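Local coordinates for ferric uptake regulation protein (Helicobacter pylori, PDB 2XIG), which probably acts as a homodimeric, iron-responsive repressor that uses Fe(2+) as cofactor to bind the operators of the genes it controls, at residues C[72-78]-C[87-92]; C[116-120]-C[133-137]. The protein carries 2 engineered substitutions. The contacts are given in a common frame with arbitrary orientation. Numbering follows the deposited sequence.

Interaction 1: residues C[72-78]-C[87-92]; sequences EKENFIS and RRYEIA. Engineered in segment 72-78: Ser-78 (natural residue Cys). With ZN (zinc ion), chain L.
Glu-90 chelates a zinc ion through OE2 (2.0 Å) and, more loosely, OE1 (2.6 Å), which Lys-94 NZ also hydrogen-bonds; its p, t rotamer reaches the metal, whose site His-42, His-97 and His-99 complete. The backbones pair antiparallel: Ser-78 N donates to Glu-90 O (2.8 Å) and Glu-90 N to Ser-78 O (3.0 Å), then follows the non-hydrogen-bonded pair Ile-77/Ile-91. Ala-92 N to Phe-76 O (3.1 Å) closes the ladder. A water oxygen 2.9 Å from OG of engineered Ser-78 donates to Ile-91 O (3.0 Å). Arg-87 forms its stronger salt bridge, through NH1, with Glu-81; that of NH2 with Glu-72 OE2 is long, 3.9 Å. Ile-77 CD1 meets Tyr-89 CD1 at 3.5 Å. Asn-75 (phi 66°) is C-prime of a Schellman motif ending helix 61-73: Phe-76 N to Leu-71 O, Asn-75 N to Glu-72 O (3.2 Å). This fits the winged-helix DNA-binding domain of the Fur family: Ile-77 and Tyr-89 pack on helix 61-73, Ile-91 on helix 27-38, Phe-76 on helix 7-20.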
loop_
_atom_site.group_PDB
_atom_site.type_symbol
_atom_site.label_atom_id
_atom_site.label_comp_id
_atom_site.label_asym_id
_atom_site.label_seq_id
_atom_site.Cartn_x
_atom_site.Cartn_y
_atom_site.Cartn_z
ATOM N N GLU C 72 2.554 -22.239 16.422
ATOM C CA GLU C 72 3.033 -22.158 15.059
ATOM C C GLU C 72 4.503 -22.552 14.980
ATOM O O GLU C 72 4.932 -23.211 14.032
ATOM C CB GLU C 72 2.792 -20.760 14.473
ATOM C CG GLU C 72 4.008 -19.870 14.435
ATOM C CD GLU C 72 4.582 -19.722 13.040
ATOM O OE1 GLU C 72 4.606 -20.715 12.286
ATOM O OE2 GLU C 72 4.998 -18.596 12.690
ATOM N N LYS C 73 5.283 -22.174 15.981
ATOM C CA LYS C 73 6.690 -22.539 15.930
ATOM C C LYS C 73 6.898 -24.041 16.139
ATOM O O LYS C 73 7.868 -24.605 15.639
ATOM C CB LYS C 73 7.523 -21.691 16.884
ATOM C CG LYS C 73 7.820 -22.295 18.216
ATOM C CD LYS C 73 8.879 -21.460 18.911
ATOM C CE LYS C 73 9.623 -22.275 19.939
ATOM N NZ LYS C 73 10.170 -23.519 19.323
ATOM N N GLU C 74 5.972 -24.689 16.844
ATOM C CA GLU C 74 6.011 -26.145 17.024
ATOM C C GLU C 74 5.158 -26.913 15.999
ATOM O O GLU C 74 4.914 -28.105 16.154
ATOM C CB GLU C 74 5.576 -26.521 18.439
ATOM C CG GLU C 74 6.476 -25.958 19.549
ATOM C CD GLU C 74 7.909 -26.453 19.447
ATOM O OE1 GLU C 74 8.113 -27.643 19.126
ATOM O OE2 GLU C 74 8.832 -25.651 19.693
ATOM N N ASN C 75 4.697 -26.217 14.969
ATOM C CA ASN C 75 4.014 -26.834 13.830
ATOM C C ASN C 75 2.654 -27.479 14.118
ATOM O O ASN C 75 2.248 -28.413 13.426
ATOM C CB ASN C 75 4.938 -27.832 13.125
ATOM C CG ASN C 75 6.156 -27.163 12.511
ATOM O OD1 ASN C 75 6.280 -25.937 12.517
ATOM N ND2 ASN C 75 7.063 -27.969 11.977
ATOM N N PHE C 76 1.947 -26.972 15.126
ATOM C CA PHE C 76 0.581 -27.425 15.381
ATOM C C PHE C 76 -0.410 -26.670 14.496
ATOM O O PHE C 76 -1.516 -27.152 14.229
ATOM C CB PHE C 76 0.209 -27.266 16.858
ATOM C CG PHE C 76 0.881 -28.267 17.762
ATOM C CD1 PHE C 76 0.396 -29.557 17.865
ATOM C CD2 PHE C 76 2.008 -27.920 18.489
ATOM C CE1 PHE C 76 1.019 -30.485 18.689
ATOM C CE2 PHE C 76 2.631 -28.841 19.308
ATOM C CZ PHE C 76 2.137 -30.129 19.405
ATOM N N ILE C 77 -0.006 -25.480 14.062
ATOM C CA ILE C 77 -0.839 -24.644 13.206
ATOM C C ILE C 77 0.026 -24.009 12.122
ATOM O O ILE C 77 1.249 -23.947 12.269
ATOM C CB ILE C 77 -1.575 -23.543 14.018
ATOM C CG1 ILE C 77 -0.581 -22.532 14.602
ATOM C CG2 ILE C 77 -2.413 -24.161 15.125
ATOM C CD1 ILE C 77 -1.234 -21.417 15.434
ATOM N N SER C 78 -0.611 -23.560 11.040
ATOM C CA SER C 78 0.061 -22.871 9.943
ATOM C C SER C 78 -0.473 -21.447 9.862
ATOM O O SER C 78 -1.649 -21.207 10.148
ATOM C CB SER C 78 -0.236 -23.561 8.611
ATOM O OG SER C 78 -0.178 -24.970 8.739
ATOM N N ARG C 87 -2.567 -11.591 9.103
ATOM C CA ARG C 87 -2.167 -12.955 9.449
ATOM C C ARG C 87 -3.400 -13.787 9.761
ATOM O O ARG C 87 -4.262 -13.366 10.529
ATOM C CB ARG C 87 -1.206 -12.965 10.641
ATOM C CG ARG C 87 0.188 -12.441 10.322
ATOM C CD ARG C 87 1.066 -12.349 11.575
ATOM N NE ARG C 87 1.700 -13.623 11.914
ATOM C CZ ARG C 87 2.944 -13.954 11.579
ATOM N NH1 ARG C 87 3.694 -13.105 10.895
ATOM N NH2 ARG C 87 3.439 -15.134 11.928
ATOM N N ARG C 88 -3.494 -14.965 9.153
ATOM C CA ARG C 88 -4.599 -15.855 9.447
ATOM C C ARG C 88 -4.081 -17.277 9.667
ATOM O O ARG C 88 -3.080 -17.667 9.082
ATOM C CB ARG C 88 -5.668 -15.793 8.354
ATOM C CG ARG C 88 -6.490 -14.501 8.437
ATOM C CD ARG C 88 -7.669 -14.474 7.506
ATOM N NE ARG C 88 -8.821 -13.828 8.137
ATOM C CZ ARG C 88 -8.898 -12.528 8.403
ATOM N NH1 ARG C 88 -7.892 -11.731 8.094
ATOM N NH2 ARG C 88 -9.981 -12.023 8.982
ATOM N N TYR C 89 -4.767 -18.017 10.523
ATOM C CA TYR C 89 -4.239 -19.285 11.027
ATOM C C TYR C 89 -5.144 -20.466 10.723
ATOM O O TYR C 89 -6.364 -20.327 10.609
ATOM C CB TYR C 89 -4.024 -19.197 12.543
ATOM C CG TYR C 89 -2.904 -18.266 12.957
ATOM C CD1 TYR C 89 -1.630 -18.754 13.195
ATOM C CD2 TYR C 89 -3.121 -16.896 13.106
ATOM C CE1 TYR C 89 -0.602 -17.914 13.572
ATOM C CE2 TYR C 89 -2.097 -16.047 13.475
ATOM C CZ TYR C 89 -0.841 -16.562 13.707
ATOM O OH TYR C 89 0.185 -15.731 14.075
ATOM N N GLU C 90 -4.533 -21.644 10.618
ATOM C CA GLU C 90 -5.291 -22.856 10.408
ATOM C C GLU C 90 -4.550 -24.024 11.036
ATOM O O GLU C 90 -3.339 -23.958 11.284
ATOM C CB GLU C 90 -5.481 -23.112 8.918
ATOM C CG GLU C 90 -4.171 -23.170 8.152
ATOM C CD GLU C 90 -4.379 -23.408 6.669
ATOM O OE1 GLU C 90 -5.269 -24.212 6.314
ATOM O OE2 GLU C 90 -3.648 -22.786 5.864
ATOM N N ILE C 91 -5.284 -25.094 11.290
ATOM C CA ILE C 91 -4.696 -26.288 11.874
ATOM C C ILE C 91 -3.709 -26.883 10.861
ATOM O O ILE C 91 -3.961 -26.866 9.658
ATOM C CB ILE C 91 -5.814 -27.289 12.258
ATOM C CG1 ILE C 91 -5.317 -28.330 13.264
ATOM C CG2 ILE C 91 -6.452 -27.904 11.013
ATOM C CD1 ILE C 91 -5.013 -27.762 14.641
ATOM N N ALA C 92 -2.571 -27.372 11.345
ATOM C CA ALA C 92 -1.513 -27.869 10.469
ATOM C C ALA C 92 -1.853 -29.238 9.882
ATOM O O ALA C 92 -1.348 -29.606 8.826
ATOM C CB ALA C 92 -0.186 -27.935 11.221
HETATM ZN ZN ZN L . -4.780 -22.877 4.171
HETATM O O HOH W 1 -2.242 -26.309 7.240
#

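Interaction 2: residues C[116-120]-C[133-137]; sequences IENRQ and SHDMK. With ZN (zinc ion), chain N.
A zinc ion bridges helix and strand here, bound by Glu-117 OE2 at 2.0 Å and by His-134 NE2 at 2.0 Å, while the nearest CA atoms, those of Gln-120 and His-134, remain 9.0 Å apart. The short axes approach to 11.2 Å at 125° between their N-to-C directions, so side chains span the gap and 218 Å² is buried. Glu-117 adopts m, m, bending its carboxylate back to the metal although its CA-to-CB bond points sideways; the CA-to-CB bond of His-134 (chi1 p, chi2 -86°) points toward the helix. Glu-117 OE1 comes within 3.0 Å of His-134 CE1. Gln-120 (m, t) sets OE1 over a face of the imidazole, 3.7 Å from His-134 CG, with NE2 3.8 Å from Met-136 SD. The extended, all-t Met-136 brings CE to 3.7 Å from Ile-116 CD1, an apolar patch beside the metal. His-96 and Asp-98 complete the site, which by similarity binds iron, consistent with a regulatory role. Helix 114-126 lies against strand 130-141 in what is, by similarity, the dimerization region, beside strand 98-102, and residues 133-137 pair antiparallel with a strand of the third subunit, continuing the sheet across the interface.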
loop_
_atom_site.group_PDB
_atom_site.type_symbol
_atom_site.label_atom_id
_atom_site.label_comp_id
_atom_site.label_asym_id
_atom_site.label_seq_id
_atom_site.Cartn_x
_atom_site.Cartn_y
_atom_site.Cartn_z
ATOM N N ILE C 116 0.091 -28.252 -11.487
ATOM C CA ILE C 116 0.948 -27.141 -11.099
ATOM C C ILE C 116 2.083 -27.659 -10.226
ATOM O O ILE C 116 3.245 -27.284 -10.400
ATOM C CB ILE C 116 0.175 -26.065 -10.316
ATOM C CG1 ILE C 116 -0.612 -25.184 -11.280
ATOM C CG2 ILE C 116 1.132 -25.231 -9.481
ATOM C CD1 ILE C 116 -1.308 -24.016 -10.616
ATOM N N GLU C 117 1.741 -28.528 -9.280
ATOM C CA GLU C 117 2.757 -29.106 -8.409
ATOM C C GLU C 117 3.815 -29.828 -9.236
ATOM O O GLU C 117 5.012 -29.678 -8.984
ATOM C CB GLU C 117 2.132 -30.055 -7.383
ATOM C CG GLU C 117 1.123 -29.398 -6.447
ATOM C CD GLU C 117 1.755 -28.441 -5.440
ATOM O OE1 GLU C 117 2.944 -28.594 -5.085
ATOM O OE2 GLU C 117 1.055 -27.528 -4.990
ATOM N N ASN C 118 3.381 -30.610 -10.224
ATOM C CA ASN C 118 4.338 -31.294 -11.089
ATOM C C ASN C 118 5.170 -30.314 -11.917
ATOM O O ASN C 118 6.373 -30.514 -12.105
ATOM C CB ASN C 118 3.638 -32.293 -12.010
ATOM C CG ASN C 118 4.620 -33.114 -12.828
ATOM O OD1 ASN C 118 5.513 -33.767 -12.281
ATOM N ND2 ASN C 118 4.456 -33.091 -14.145
ATOM N N ARG C 119 4.529 -29.256 -12.417
ATOM C CA ARG C 119 5.235 -28.285 -13.255
ATOM C C ARG C 119 6.345 -27.549 -12.503
ATOM O O ARG C 119 7.394 -27.249 -13.072
ATOM C CB ARG C 119 4.265 -27.289 -13.892
ATOM C CG ARG C 119 4.942 -26.284 -14.821
ATOM C CD ARG C 119 5.704 -26.960 -15.947
ATOM N NE ARG C 119 6.524 -26.009 -16.694
ATOM C CZ ARG C 119 7.430 -26.352 -17.603
ATOM N NH1 ARG C 119 7.640 -27.634 -17.891
ATOM N NH2 ARG C 119 8.130 -25.412 -18.228
ATOM N N GLN C 120 6.119 -27.253 -11.227
ATOM C CA GLN C 120 7.163 -26.644 -10.415
ATOM C C GLN C 120 8.372 -27.570 -10.323
ATOM O O GLN C 120 9.513 -27.117 -10.377
ATOM C CB GLN C 120 6.635 -26.301 -9.025
ATOM C CG GLN C 120 5.552 -25.235 -9.032
ATOM C CD GLN C 120 4.888 -25.080 -7.682
ATOM O OE1 GLN C 120 5.009 -25.943 -6.809
ATOM N NE2 GLN C 120 4.181 -23.976 -7.501
ATOM N N SER C 133 10.609 -26.690 -0.638
ATOM C CA SER C 133 9.255 -26.245 -0.367
ATOM C C SER C 133 8.896 -25.087 -1.279
ATOM O O SER C 133 9.727 -24.587 -2.037
ATOM C CB SER C 133 9.090 -25.827 1.095
ATOM O OG SER C 133 9.822 -24.648 1.382
ATOM N N HIS C 134 7.643 -24.666 -1.205
ATOM C CA HIS C 134 7.215 -23.524 -1.992
ATOM C C HIS C 134 6.125 -22.758 -1.272
ATOM O O HIS C 134 5.458 -23.288 -0.389
ATOM C CB HIS C 134 6.747 -23.969 -3.379
ATOM C CG HIS C 134 5.545 -24.854 -3.355
ATOM N ND1 HIS C 134 5.628 -26.221 -3.192
ATOM C CD2 HIS C 134 4.226 -24.570 -3.482
ATOM C CE1 HIS C 134 4.412 -26.740 -3.210
ATOM N NE2 HIS C 134 3.547 -25.761 -3.384
ATOM N N ASP C 135 5.979 -21.491 -1.646
ATOM C CA ASP C 135 4.919 -20.637 -1.135
ATOM C C ASP C 135 4.277 -20.005 -2.356
ATOM O O ASP C 135 4.954 -19.325 -3.141
ATOM C CB ASP C 135 5.497 -19.561 -0.213
ATOM C CG ASP C 135 4.427 -18.671 0.386
ATOM O OD1 ASP C 135 3.772 -19.097 1.357
ATOM O OD2 ASP C 135 4.240 -17.545 -0.114
ATOM N N MET C 136 2.984 -20.252 -2.536
ATOM C CA MET C 136 2.280 -19.781 -3.714
ATOM C C MET C 136 0.963 -19.170 -3.279
ATOM O O MET C 136 0.142 -19.836 -2.656
ATOM C CB MET C 136 2.047 -20.938 -4.694
ATOM C CG MET C 136 1.100 -20.627 -5.849
ATOM S SD MET C 136 1.002 -22.022 -7.007
ATOM C CE MET C 136 -0.341 -21.532 -8.066
ATOM N N LYS C 137 0.788 -17.885 -3.576
ATOM C CA LYS C 137 -0.461 -17.191 -3.274
ATOM C C LYS C 137 -0.931 -16.507 -4.528
ATOM O O LYS C 137 -0.133 -15.887 -5.242
ATOM C CB LYS C 137 -0.274 -16.146 -2.176
ATOM C CG LYS C 137 0.220 -16.688 -0.855
ATOM C CD LYS C 137 0.876 -15.577 -0.049
ATOM C CE LYS C 137 1.850 -16.143 0.966
ATOM N NZ LYS C 137 3.036 -15.262 1.100
HETATM ZN ZN ZN N . 1.568 -26.232 -3.522
#

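How the interactions relate
Both segments of interaction 1 precede those of interaction 2 in sequence. Their centres lie 20 Å apart and their nearest atoms about 9 Å apart, so they do not touch. In the probable DNA-binding part, 72-78 runs from the end of helix 61-73 into strand 77-82, which pairs with 86-91. In the probable dimerization part, 116-120 is helical and only 133-137 lies in a sheet, on a strand outermost within this chain, where the third subunit continues the sheet. The chain between supplies ligands to both metals: His-97 and His-99 to interaction 1, His-96 and Asp-98 to interaction 2. Alternating ligands tie the sites together along the backbone, consistent with metal occupancy influencing how the parts are placed.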